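Adenylosuccinate lyase (Francisella tularensis subsp. tularensis SCHU S4, PDB 4EEI) probably catalyses the fumarate-releasing cleavage of adenylosuccinate to AMP and of the succinylated carboxamide intermediate (SAICAR), two steps of purine biosynthesis. Local coordinates at residues K12-E17 against F311-N316; A21-V26 against I70-S75; Q52-R57 against A77-A82. All blocks are in the same frame, centred on the assembly; numbering follows the deposited sequence.

Contact 1 of 3, residues K12-E17 against F311-N316; sequences KIWADE and FYLPDN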
loop_
_atom_site.group_PDB
_atom_site.type_symbol
_atom_site.label_atom_id
_atom_site.label_comp_id
_atom_site.label_asym_id
_atom_site.label_seq_id
_atom_site.Cartn_x
_atom_site.Cartn_y
_atom_site.Cartn_z
ATOM N N LYS B 12 -27.528 -5.741 -0.089
ATOM C CA LYS B 12 -28.633 -5.927 -1.023
ATOM C C LYS B 12 -28.351 -5.211 -2.339
ATOM O O LYS B 12 -28.654 -5.724 -3.414
ATOM C CB LYS B 12 -29.941 -5.416 -0.418
ATOM C CG LYS B 12 -31.160 -5.646 -1.295
ATOM C CD LYS B 12 -32.442 -5.272 -0.570
ATOM C CE LYS B 12 -33.662 -5.508 -1.446
ATOM N NZ LYS B 12 -33.830 -4.435 -2.463
ATOM N N ILE B 13 -27.739 -4.036 -2.251
ATOM C CA ILE B 13 -27.411 -3.265 -3.441
ATOM C C ILE B 13 -26.441 -4.039 -4.327
ATOM O O ILE B 13 -26.552 -4.022 -5.551
ATOM C CB ILE B 13 -26.786 -1.905 -3.076
ATOM C CG1 ILE B 13 -27.842 -0.976 -2.473
ATOM C CG2 ILE B 13 -26.144 -1.266 -4.297
ATOM C CD1 ILE B 13 -27.262 0.182 -1.692
ATOM N N TRP B 14 -25.482 -4.711 -3.696
ATOM C CA TRP B 14 -24.466 -5.460 -4.415
ATOM C C TRP B 14 -24.809 -6.907 -4.660
ATOM O O TRP B 14 -24.025 -7.646 -5.295
ATOM C CB TRP B 14 -23.120 -5.320 -3.715
ATOM C CG TRP B 14 -22.679 -3.880 -3.631
ATOM C CD1 TRP B 14 -22.879 -2.989 -2.581
ATOM C CD2 TRP B 14 -21.969 -3.103 -4.657
ATOM N NE1 TRP B 14 -22.349 -1.759 -2.875
ATOM C CE2 TRP B 14 -21.789 -1.760 -4.103
ATOM C CE3 TRP B 14 -21.480 -3.380 -5.924
ATOM C CZ2 TRP B 14 -21.145 -0.759 -4.806
ATOM C CZ3 TRP B 14 -20.832 -2.359 -6.622
ATOM C CH2 TRP B 14 -20.671 -1.081 -6.075
ATOM N N ALA B 15 -25.967 -7.338 -4.172
ATOM C CA ALA B 15 -26.438 -8.706 -4.383
ATOM C C ALA B 15 -26.797 -8.935 -5.850
ATOM O O ALA B 15 -27.173 -7.996 -6.551
ATOM C CB ALA B 15 -27.631 -9.003 -3.490
ATOM N N ASP B 16 -26.665 -10.173 -6.322
ATOM C CA ASP B 16 -26.914 -10.458 -7.736
ATOM C C ASP B 16 -28.242 -9.885 -8.230
ATOM O O ASP B 16 -28.332 -9.406 -9.357
ATOM C CB ASP B 16 -26.875 -11.968 -8.013
ATOM C CG ASP B 16 -25.461 -12.518 -8.110
ATOM O OD1 ASP B 16 -24.490 -11.732 -8.118
ATOM O OD2 ASP B 16 -25.330 -13.756 -8.201
ATOM N N GLU B 17 -29.277 -9.934 -7.398
ATOM C CA GLU B 17 -30.590 -9.471 -7.863
ATOM C C GLU B 17 -30.599 -7.988 -8.256
ATOM O O GLU B 17 -31.152 -7.615 -9.294
ATOM C CB GLU B 17 -31.692 -9.732 -6.839
ATOM C CG GLU B 17 -33.052 -9.237 -7.330
ATOM C CD GLU B 17 -34.160 -9.405 -6.312
ATOM O OE1 GLU B 17 -34.986 -10.329 -6.487
ATOM O OE2 GLU B 17 -34.217 -8.607 -5.351
ATOM N N PHE B 311 -14.894 -8.141 -5.388
ATOM C CA PHE B 311 -14.552 -8.332 -3.977
ATOM C C PHE B 311 -14.580 -7.019 -3.208
ATOM O O PHE B 311 -15.283 -6.891 -2.210
ATOM C CB PHE B 311 -13.137 -8.899 -3.830
ATOM C CG PHE B 311 -13.039 -10.387 -4.048
ATOM C CD1 PHE B 311 -13.322 -11.271 -3.020
ATOM C CD2 PHE B 311 -12.620 -10.893 -5.267
ATOM C CE1 PHE B 311 -13.207 -12.642 -3.223
ATOM C CE2 PHE B 311 -12.489 -12.255 -5.469
ATOM C CZ PHE B 311 -12.789 -13.127 -4.455
ATOM N N TYR B 312 -13.793 -6.047 -3.653
ATOM C CA TYR B 312 -13.523 -4.897 -2.790
ATOM C C TYR B 312 -14.605 -3.815 -2.765
ATOM O O TYR B 312 -14.737 -3.116 -1.766
ATOM C CB TYR B 312 -12.127 -4.304 -3.053
ATOM C CG TYR B 312 -12.095 -3.146 -4.022
ATOM C CD1 TYR B 312 -12.291 -1.841 -3.583
ATOM C CD2 TYR B 312 -11.839 -3.351 -5.370
ATOM C CE1 TYR B 312 -12.247 -0.775 -4.468
ATOM C CE2 TYR B 312 -11.797 -2.288 -6.266
ATOM C CZ TYR B 312 -12.006 -1.011 -5.805
ATOM O OH TYR B 312 -11.968 0.050 -6.684
ATOM N N LEU B 313 -15.363 -3.649 -3.846
ATOM C CA LEU B 313 -16.387 -2.599 -3.843
ATOM C C LEU B 313 -17.533 -2.870 -2.858
ATOM O O LEU B 313 -17.873 -1.990 -2.069
ATOM C CB LEU B 313 -16.927 -2.310 -5.249
ATOM C CG LEU B 313 -15.998 -1.506 -6.160
ATOM C CD1 LEU B 313 -16.652 -1.290 -7.533
ATOM C CD2 LEU B 313 -15.629 -0.171 -5.525
ATOM N N PRO B 314 -18.135 -4.078 -2.885
ATOM C CA PRO B 314 -19.162 -4.300 -1.860
ATOM C C PRO B 314 -18.576 -4.268 -0.448
ATOM O O PRO B 314 -19.271 -3.863 0.499
ATOM C CB PRO B 314 -19.682 -5.707 -2.189
ATOM C CG PRO B 314 -19.424 -5.870 -3.663
ATOM C CD PRO B 314 -18.086 -5.189 -3.856
ATOM N N ASP B 315 -17.325 -4.694 -0.290
ATOM C CA ASP B 315 -16.719 -4.663 1.041
ATOM C C ASP B 315 -16.426 -3.237 1.467
ATOM O O ASP B 315 -16.596 -2.888 2.622
ATOM C CB ASP B 315 -15.424 -5.465 1.096
ATOM C CG ASP B 315 -15.661 -6.957 1.074
ATOM O OD1 ASP B 315 -16.829 -7.381 1.198
ATOM O OD2 ASP B 315 -14.672 -7.708 0.940
ATOM N N ASN B 316 -15.954 -2.424 0.534
ATOM C CA ASN B 316 -15.639 -1.038 0.853
ATOM C C ASN B 316 -16.881 -0.287 1.329
ATOM O O ASN B 316 -16.879 0.331 2.393
ATOM C CB ASN B 316 -15.010 -0.351 -0.360
ATOM C CG ASN B 316 -14.516 1.040 -0.044
ATOM O OD1 ASN B 316 -15.282 2.013 -0.098
ATOM N ND2 ASN B 316 -13.231 1.147 0.288
#

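Contact 2 of 3, residues A21-V26 against I70-S75; sequences AKMLEV and IAFCTS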
loop_
_atom_site.group_PDB
_atom_site.type_symbol
_atom_site.label_atom_id
_atom_site.label_comp_id
_atom_site.label_asym_id
_atom_site.label_seq_id
_atom_site.Cartn_x
_atom_site.Cartn_y
_atom_site.Cartn_z
ATOM N N ALA B 21 -30.896 -6.053 -11.829
ATOM C CA ALA B 21 -31.976 -5.070 -11.953
ATOM C C ALA B 21 -31.431 -3.740 -12.495
ATOM O O ALA B 21 -32.080 -3.064 -13.298
ATOM C CB ALA B 21 -32.696 -4.873 -10.632
ATOM N N LYS B 22 -30.232 -3.365 -12.063
ATOM C CA LYS B 22 -29.627 -2.135 -12.573
ATOM C C LYS B 22 -29.180 -2.305 -14.018
ATOM O O LYS B 22 -29.322 -1.381 -14.827
ATOM C CB LYS B 22 -28.477 -1.677 -11.664
ATOM C CG LYS B 22 -28.942 -1.239 -10.257
ATOM C CD LYS B 22 -29.830 0.003 -10.315
ATOM C CE LYS B 22 -31.303 -0.309 -10.082
ATOM N NZ LYS B 22 -31.639 -0.605 -8.654
ATOM N N MET B 23 -28.662 -3.485 -14.357
ATOM C CA MET B 23 -28.323 -3.776 -15.751
ATOM C C MET B 23 -29.555 -3.658 -16.644
ATOM O O MET B 23 -29.490 -3.120 -17.758
ATOM C CB MET B 23 -27.703 -5.168 -15.880
ATOM C CG MET B 23 -26.249 -5.235 -15.414
ATOM S SD MET B 23 -25.591 -6.910 -15.574
ATOM C CE MET B 23 -23.943 -6.687 -14.873
ATOM N N LEU B 24 -30.681 -4.141 -16.143
ATOM C CA LEU B 24 -31.929 -4.067 -16.895
ATOM C C LEU B 24 -32.360 -2.620 -17.109
ATOM O O LEU B 24 -32.799 -2.253 -18.201
ATOM C CB LEU B 24 -33.034 -4.857 -16.190
ATOM C CG LEU B 24 -34.382 -4.811 -16.923
ATOM C CD1 LEU B 24 -34.274 -5.432 -18.316
ATOM C CD2 LEU B 24 -35.466 -5.511 -16.111
ATOM N N GLU B 25 -32.239 -1.798 -16.069
ATOM C CA GLU B 25 -32.613 -0.389 -16.169
ATOM C C GLU B 25 -31.762 0.325 -17.220
ATOM O O GLU B 25 -32.267 1.133 -18.007
ATOM C CB GLU B 25 -32.471 0.308 -14.808
ATOM C CG GLU B 25 -32.876 1.781 -14.846
ATOM C CD GLU B 25 -32.668 2.508 -13.519
ATOM O OE1 GLU B 25 -32.423 1.840 -12.490
ATOM O OE2 GLU B 25 -32.746 3.758 -13.514
ATOM N N VAL B 26 -30.467 0.021 -17.234
ATOM C CA VAL B 26 -29.553 0.574 -18.233
ATOM C C VAL B 26 -29.869 0.097 -19.654
ATOM O O VAL B 26 -29.872 0.903 -20.598
ATOM C CB VAL B 26 -28.094 0.264 -17.851
ATOM C CG1 VAL B 26 -27.141 0.770 -18.910
ATOM C CG2 VAL B 26 -27.780 0.896 -16.509
ATOM N N ILE B 70 -24.082 -12.115 -21.691
ATOM C CA ILE B 70 -24.843 -12.947 -22.619
ATOM C C ILE B 70 -25.883 -13.748 -21.842
ATOM O O ILE B 70 -27.032 -13.864 -22.263
ATOM C CB ILE B 70 -23.936 -13.915 -23.404
ATOM C CG1 ILE B 70 -22.927 -13.141 -24.257
ATOM C CG2 ILE B 70 -24.767 -14.848 -24.271
ATOM C CD1 ILE B 70 -21.976 -14.032 -25.055
ATOM N N ALA B 71 -25.472 -14.286 -20.697
ATOM C CA ALA B 71 -26.381 -15.036 -19.830
ATOM C C ALA B 71 -27.537 -14.171 -19.331
ATOM O O ALA B 71 -28.695 -14.588 -19.372
ATOM C CB ALA B 71 -25.627 -15.637 -18.662
ATOM N N PHE B 72 -27.214 -12.974 -18.848
ATOM C CA PHE B 72 -28.231 -12.025 -18.403
ATOM C C PHE B 72 -29.200 -11.637 -19.524
ATOM O O PHE B 72 -30.419 -11.670 -19.338
ATOM C CB PHE B 72 -27.572 -10.769 -17.827
ATOM C CG PHE B 72 -28.493 -9.578 -17.757
ATOM C CD1 PHE B 72 -29.454 -9.489 -16.763
ATOM C CD2 PHE B 72 -28.394 -8.547 -18.688
ATOM C CE1 PHE B 72 -30.304 -8.400 -16.693
ATOM C CE2 PHE B 72 -29.239 -7.450 -18.623
ATOM C CZ PHE B 72 -30.194 -7.378 -17.622
ATOM N N CYS B 73 -28.660 -11.258 -20.679
ATOM C CA CYS B 73 -29.509 -10.888 -21.816
ATOM C C CYS B 73 -30.428 -12.032 -22.228
ATOM O O CYS B 73 -31.624 -11.835 -22.483
ATOM C CB CYS B 73 -28.656 -10.448 -23.004
ATOM S SG CYS B 73 -27.783 -8.896 -22.726
ATOM N N THR B 74 -29.862 -13.232 -22.294
ATOM C CA THR B 74 -30.646 -14.416 -22.633
ATOM C C THR B 74 -31.744 -14.644 -21.598
ATOM O O THR B 74 -32.854 -15.048 -21.948
ATOM C CB THR B 74 -29.752 -15.666 -22.770
ATOM O OG1 THR B 74 -28.797 -15.455 -23.819
ATOM C CG2 THR B 74 -30.576 -16.897 -23.099
ATOM N N SER B 75 -31.457 -14.367 -20.327
ATOM C CA SER B 75 -32.477 -14.572 -19.291
ATOM C C SER B 75 -33.659 -13.616 -19.479
ATOM O O SER B 75 -34.797 -13.960 -19.167
ATOM C CB SER B 75 -31.890 -14.435 -17.879
ATOM O OG SER B 75 -31.714 -13.078 -17.514
#

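Contact 3 of 3, residues Q52-R57 against A77-A82; sequences QIRPER and AEQFTA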
loop_
_atom_site.group_PDB
_atom_site.type_symbol
_atom_site.label_atom_id
_atom_site.label_comp_id
_atom_site.label_asym_id
_atom_site.label_seq_id
_atom_site.Cartn_x
_atom_site.Cartn_y
_atom_site.Cartn_z
ATOM N N GLN B 52 -38.677 -10.203 -15.537
ATOM C CA GLN B 52 -38.328 -10.636 -14.192
ATOM C C GLN B 52 -36.820 -10.812 -14.065
ATOM O O GLN B 52 -36.150 -11.217 -15.016
ATOM C CB GLN B 52 -39.031 -11.954 -13.861
ATOM C CG GLN B 52 -40.553 -11.890 -13.932
ATOM C CD GLN B 52 -41.147 -11.058 -12.818
ATOM O OE1 GLN B 52 -40.858 -11.281 -11.643
ATOM N NE2 GLN B 52 -41.976 -10.087 -13.181
ATOM N N ILE B 53 -36.290 -10.504 -12.889
ATOM C CA ILE B 53 -34.870 -10.712 -12.611
ATOM C C ILE B 53 -34.712 -12.087 -11.970
ATOM O O ILE B 53 -35.306 -12.356 -10.927
ATOM C CB ILE B 53 -34.326 -9.629 -11.666
ATOM C CG1 ILE B 53 -34.596 -8.245 -12.246
ATOM C CG2 ILE B 53 -32.827 -9.822 -11.422
ATOM C CD1 ILE B 53 -33.869 -7.984 -13.568
ATOM N N ARG B 54 -33.926 -12.958 -12.603
ATOM C CA ARG B 54 -33.831 -14.356 -12.178
ATOM C C ARG B 54 -32.384 -14.811 -12.043
ATOM O O ARG B 54 -31.856 -15.491 -12.928
ATOM C CB ARG B 54 -34.557 -15.249 -13.180
ATOM C CG ARG B 54 -36.042 -14.946 -13.320
ATOM C CD ARG B 54 -36.627 -15.633 -14.541
ATOM N NE ARG B 54 -38.084 -15.516 -14.609
ATOM C CZ ARG B 54 -38.818 -15.906 -15.647
ATOM N NH1 ARG B 54 -38.233 -16.436 -16.713
ATOM N NH2 ARG B 54 -40.139 -15.765 -15.622
ATOM N N PRO B 55 -31.739 -14.445 -10.926
ATOM C CA PRO B 55 -30.297 -14.665 -10.781
ATOM C C PRO B 55 -29.931 -16.135 -10.958
ATOM O O PRO B 55 -28.887 -16.458 -11.524
ATOM C CB PRO B 55 -30.014 -14.193 -9.352
ATOM C CG PRO B 55 -31.114 -13.208 -9.057
ATOM C CD PRO B 55 -32.324 -13.777 -9.750
ATOM N N GLU B 56 -30.821 -16.994 -10.479
ATOM C CA GLU B 56 -30.694 -18.438 -10.582
ATOM C C GLU B 56 -30.562 -18.904 -12.032
ATOM O O GLU B 56 -29.695 -19.712 -12.366
ATOM C CB GLU B 56 -31.915 -19.099 -9.919
ATOM C CG GLU B 56 -33.298 -18.637 -10.455
ATOM C CD GLU B 56 -33.829 -17.375 -9.783
ATOM O OE1 GLU B 56 -33.133 -16.823 -8.914
ATOM O OE2 GLU B 56 -34.954 -16.947 -10.112
ATOM N N ARG B 57 -31.434 -18.379 -12.885
ATOM C CA ARG B 57 -31.487 -18.722 -14.295
ATOM C C ARG B 57 -30.249 -18.190 -15.026
ATOM O O ARG B 57 -29.702 -18.853 -15.911
ATOM C CB ARG B 57 -32.770 -18.160 -14.910
ATOM C CG ARG B 57 -32.889 -18.361 -16.396
ATOM C CD ARG B 57 -32.886 -19.827 -16.756
ATOM N NE ARG B 57 -33.031 -20.012 -18.192
ATOM C CZ ARG B 57 -32.607 -21.079 -18.858
ATOM N NH1 ARG B 57 -32.008 -22.071 -18.214
ATOM N NH2 ARG B 57 -32.778 -21.149 -20.173
ATOM N N ALA B 77 -34.430 -11.933 -22.668
ATOM C CA ALA B 77 -34.991 -12.214 -23.987
ATOM C C ALA B 77 -35.914 -13.433 -24.023
ATOM O O ALA B 77 -36.915 -13.446 -24.755
ATOM C CB ALA B 77 -33.871 -12.370 -25.012
ATOM N N GLU B 78 -35.590 -14.457 -23.241
ATOM C CA GLU B 78 -36.376 -15.691 -23.286
ATOM C C GLU B 78 -37.756 -15.527 -22.638
ATOM O O GLU B 78 -38.589 -16.434 -22.696
ATOM C CB GLU B 78 -35.601 -16.868 -22.672
ATOM C CG GLU B 78 -35.480 -16.841 -21.157
ATOM C CD GLU B 78 -34.672 -18.014 -20.614
ATOM O OE1 GLU B 78 -34.093 -18.776 -21.421
ATOM O OE2 GLU B 78 -34.615 -18.172 -19.380
ATOM N N GLN B 79 -37.999 -14.364 -22.035
ATOM C CA GLN B 79 -39.303 -14.080 -21.440
ATOM C C GLN B 79 -40.238 -13.412 -22.449
ATOM O O GLN B 79 -41.401 -13.159 -22.151
ATOM C CB GLN B 79 -39.147 -13.188 -20.207
ATOM C CG GLN B 79 -38.297 -13.798 -19.097
ATOM C CD GLN B 79 -38.118 -12.867 -17.914
ATOM O OE1 GLN B 79 -39.087 -12.325 -17.386
ATOM N NE2 GLN B 79 -36.873 -12.670 -17.497
ATOM N N PHE B 80 -39.730 -13.135 -23.646
ATOM C CA PHE B 80 -40.498 -12.387 -24.645
ATOM C C PHE B 80 -40.489 -13.034 -26.024
ATOM O O PHE B 80 -39.665 -13.910 -26.300
ATOM C CB PHE B 80 -39.958 -10.959 -24.748
ATOM C CG PHE B 80 -40.035 -10.199 -23.459
ATOM C CD1 PHE B 80 -38.977 -10.215 -22.564
ATOM C CD2 PHE B 80 -41.182 -9.491 -23.131
ATOM C CE1 PHE B 80 -39.056 -9.530 -21.369
ATOM C CE2 PHE B 80 -41.271 -8.800 -21.940
ATOM C CZ PHE B 80 -40.204 -8.820 -21.054
ATOM N N THR B 81 -41.404 -12.595 -26.889
ATOM C CA THR B 81 -41.403 -13.018 -28.287
ATOM C C THR B 81 -40.088 -12.610 -28.944
ATOM O O THR B 81 -39.426 -11.670 -28.493
ATOM C CB THR B 81 -42.578 -12.400 -29.084
ATOM O OG1 THR B 81 -42.495 -10.968 -29.045
ATOM C CG2 THR B 81 -43.913 -12.839 -28.507
ATOM N N ALA B 82 -39.709 -13.317 -30.004
ATOM C CA ALA B 82 -38.490 -12.989 -30.736
ATOM C C ALA B 82 -38.554 -11.552 -31.246
ATOM O O ALA B 82 -37.540 -10.846 -31.283
ATOM C CB ALA B 82 -38.289 -13.955 -31.884
HETATM O O HOH W 1 -35.513 -16.160 -17.819
#

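Contact 1 of 3, residues K12-E17 against F311-N316
An apolar CH-pi contact lays the indole of Trp14 against the kinked turn of helix 304-333, where Leu313 and Pro314 lie; it joins the N-terminal part of the chain to one of the long central helices of the lyase fold. Trp14 lies in the N-terminal segment just before Ala15, the N-cap of helix 16-33, and its CA comes within 6.0 Å of the CA of Pro314. The indole is turned face-on to the proline: Pro314 CA stands over the five-membered ring, 3.9 Å from its centroid and only 9° off the ring normal. The pyrrolidine ring covers the inner part of the side chain, with Pro314 CG 3.7 Å from Trp14 CB, and the two side chains cross at about a right angle. At the far end of the indole the six-membered ring reaches Leu313, whose CB lies 4.0 Å from Trp14 CH2. With Trp14 CG anti to the carbonyl carbon (chi1 -60°), the ring projects across to helix 304-333 and spans both residues. Pro314 has no N-H to give to the preceding turn, which is where the helix kinks, while Asn316 N still bonds Tyr312 O at 2.7 Å. No hydrogen bond crosses the interface, so dispersion and shape carry it. Ile13 CG2 lies over the opposite face of the indole. Around this contact, helix 94-131 packs on Trp14 through Leu102, Gln105 and Ile106 and offers Ser109 OG to NE1 in a weak hydrogen bond, while helix 217-244 touches Leu313 through Ile223.

Contact 2 of 3, residues A21-V26 against I70-S75
Two helical segments, 21-26 of helix 16-33 and 70-75 of helix 68-77, face each other with their backbones well apart, the nearest CA atoms being those of Met23 and Phe72 at 8.7 Å. One aromatic side chain spans the distance between the helices, and its partner makes a Met-aromatic contact within the mostly helical lyase fold. Phe72 CG is anti to its own backbone N (chi1 161°), which sends the ring across to helix 16-33. There Met23 covers one ring face with two parts of its side chain. Its CB lies 4.1 Å from the Phe72 ring centroid and makes a CH-pi contact, while SD stands 4.6 Å from the same centroid, 14° off the normal. Extended beyond CG, the methionine carries its end away from helix 68-77. The side chain of Asp68, an AMP-binding residue, is about 5 Å from that of Met23, and the bound AMP about 9 Å from it. Leu24 takes up the outer end of the phenylalanine, with its CB 4.1 Å from Phe72 CZ. Val26, on another side of helix 16-33, packs on Ser100 and Ala101 of helix 94-131. Within helix 68-77, Thr74 OG1 and Thr74 N reach the carbonyl of Ile70 from opposite faces of its plane, and Ser75 OG turns back to bond Phe72 O at 2.6 Å.

Contact 3 of 3, residues Q52-R57 against A77-A82
A bidentate salt bridge between Arg57 and Glu78 and a two-bond grip of Gln79 on the backbone of Gln52 hold these segments together. Arg57 meets the carboxylate side-on: NE bonds Glu78 OE2 at 2.7 Å and NH2 bonds Glu78 OE1 at 3.0 Å, each on a syn lone pair. The guanidinium and carboxylate are nearly coplanar, their planes 14° apart, which keeps both bonds close to straight. Glu78 CG sits between the backbone N and the carbonyl carbon (chi1 73°), and the chain then runs extended to the arginine. Beside it, the Gln79 amide reads both backbone groups of one residue: OE1 accepts from Gln52 N at 2.8 Å, and NE2 gives to Gln52 O at 3.0 Å. Both bonds lie in the carbonyl planes of their acceptors, so the rotation of the amide is fixed. A further NE2 bond, to Ser75 O, ties the same amide to the end of helix 68-77. Arg54 passes over Gln79 in the opposite direction and stacks its guanidinium on the amide, the planes 15° apart, with Arg54 NH1 3.6 Å from Gln79 CG. A water accepts from that NH1 and donates to Glu78 OE2, so it bridges the Arg54 guanidinium and the Glu78 carboxylate, whose charged atoms do not touch. Farther out, Arg57 NH1 has a second acidic partner in Glu60, and Ile53 turns to the other side to pack on Tyr20 and Leu24 of helix 16-33. At the surface, away from the ligand sites, the pattern is that of a type I beta turn, Ala77 to Phe80, pinned by its side chains to the loop leading into helix 55-65 and to its first turn, with Arg54 at the N-cap position just before it.

All three contacts lie on the same side of the chain's centre and step outward from the central helices. Contact 1 is about 17 Å from contact 2, centre to centre, and about 23 Å from contact 3, while contacts 2 and 3 are about 9 Å apart. Segment 12-17 runs into helix 16-33, whose residues 21-26 form contact 2; Ile53 of contact 3 packs on that helix at Glu17 and Ala21. Along the chain, contacts 2 and 3 interlace inside the long loop closed by contact 1. The N-terminal part of the chain thus packs on helix 304-333 through Trp14 and on helix 68-77, which begins at the AMP-binding Asp68, through Met23 and Leu24.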